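Local coordinates for putative nucleoprotein (Infectious salmon anemia virus, PDB 4EWC), which encapsidates the negative-strand viral RNA, protecting it from nucleases and forming the ribonucleoprotein that serves as template for transcription and replication, at residues A[389-392]-A[393-396]. Numbering follows the deposited sequence.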
loop_
_atom_site.group_PDB
_atom_site.type_symbol
_atom_site.label_atom_id
_atom_site.label_comp_id
_atom_site.label_asym_id
_atom_site.label_seq_id
_atom_site.Cartn_x
_atom_site.Cartn_y
_atom_site.Cartn_z
ATOM N N CYS A 389 -16.459 10.237 -15.976
ATOM C CA CYS A 389 -15.489 10.233 -17.086
ATOM C C CYS A 389 -14.038 10.325 -16.625
ATOM O O CYS A 389 -13.730 10.752 -15.507
ATOM C CB CYS A 389 -15.773 11.347 -18.086
ATOM S SG CYS A 389 -15.340 12.969 -17.513
ATOM N N PHE A 390 -13.148 9.925 -17.520
ATOM C CA PHE A 390 -11.720 9.976 -17.262
ATOM C C PHE A 390 -11.067 11.033 -18.159
ATOM O O PHE A 390 -10.762 10.777 -19.336
ATOM C CB PHE A 390 -11.103 8.595 -17.456
ATOM C CG PHE A 390 -11.721 7.548 -16.581
ATOM C CD1 PHE A 390 -11.541 7.583 -15.198
ATOM C CD2 PHE A 390 -12.529 6.552 -17.119
ATOM C CE1 PHE A 390 -12.133 6.631 -14.378
ATOM C CE2 PHE A 390 -13.120 5.601 -16.300
ATOM C CZ PHE A 390 -12.919 5.644 -14.934
ATOM N N ILE A 391 -10.883 12.238 -17.628
ATOM C CA ILE A 391 -10.276 13.288 -18.424
ATOM C C ILE A 391 -9.007 13.783 -17.780
ATOM O O ILE A 391 -8.878 13.752 -16.554
ATOM C CB ILE A 391 -11.223 14.495 -18.681
ATOM C CG1 ILE A 391 -11.696 15.112 -17.357
ATOM C CG2 ILE A 391 -12.343 14.108 -19.640
ATOM C CD1 ILE A 391 -12.512 16.397 -17.532
ATOM N N PRO A 392 -8.060 14.259 -18.608
ATOM C CA PRO A 392 -6.824 14.896 -18.116
ATOM C C PRO A 392 -7.163 16.191 -17.403
ATOM O O PRO A 392 -8.305 16.643 -17.491
ATOM C CB PRO A 392 -6.073 15.213 -19.417
ATOM C CG PRO A 392 -7.170 15.392 -20.446
ATOM C CD PRO A 392 -8.167 14.345 -20.084
ATOM N N PRO A 393 -6.210 16.775 -16.695
ATOM C CA PRO A 393 -6.405 18.115 -16.127
ATOM C C PRO A 393 -6.921 19.124 -17.154
ATOM O O PRO A 393 -6.522 19.106 -18.331
ATOM C CB PRO A 393 -4.994 18.520 -15.692
ATOM C CG PRO A 393 -4.371 17.214 -15.315
ATOM C CD PRO A 393 -4.984 16.139 -16.208
ATOM N N ILE A 394 -7.795 20.005 -16.680
ATOM C CA ILE A 394 -8.453 21.013 -17.492
ATOM C C ILE A 394 -7.474 21.802 -18.351
ATOM O O ILE A 394 -7.597 21.831 -19.574
ATOM C CB ILE A 394 -9.295 21.963 -16.598
ATOM C CG1 ILE A 394 -10.421 21.176 -15.939
ATOM C CG2 ILE A 394 -9.867 23.114 -17.409
ATOM C CD1 ILE A 394 -11.318 20.458 -16.948
ATOM N N SER A 395 -6.496 22.418 -17.698
ATOM C CA SER A 395 -5.452 23.183 -18.393
ATOM C C SER A 395 -4.766 22.369 -19.468
ATOM O O SER A 395 -4.622 22.829 -20.606
ATOM C CB SER A 395 -4.420 23.733 -17.412
ATOM O OG SER A 395 -4.939 24.860 -16.738
ATOM N N SER A 396 -4.354 21.157 -19.104
ATOM C CA SER A 396 -3.739 20.236 -20.056
ATOM C C SER A 396 -4.633 20.092 -21.274
ATOM O O SER A 396 -4.182 20.170 -22.409
ATOM C CB SER A 396 -3.502 18.875 -19.407
ATOM O OG SER A 396 -2.485 18.957 -18.414
#
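I391 and I394 meet through the ends of their side chains, CD1 of I391 lying 4.3 Å from CD1 of I394, a loose apolar touch between two δ-methyls. In I391, CD1 is anti to CA (chi2 174°), which brings its methyl nearer the helix start; in I394, CD1 is turned to about 60° from CA (chi2 -56°), which brings the methyl back toward the loop, although its CB points away from 389-392. I391 also rests on S267 and I394 on V268, both of helix 253-269, while F155 of helix 142-162 adds to the cover of I394.

The other apolar meeting, between neighbouring proline rings, follows from adjacency in the chain: the trans peptide puts CD of P393 beside CA of P392, and the extended psi of P392 (168°) sets its CB 3.5 Å from CD of P393. P392 packs on A419, I422 and C423 of helix 417-425, and P393 shares C423.

This is the entry from an extended loop into helix 394-402, in the C-terminal family region of the orthomyxovirus nucleoprotein, with P393 as N-cap residue. Having no side-chain acceptor, P393 cannot form a classical side-chain cap.

Polar bonding across the junction is absent. O of P392 lies 3.5 Å from N of I394, but the geometry is too bent for a hydrogen bond. The CB of S395 points away from 389-392, and its OG is hydrogen-bonded to O of M171.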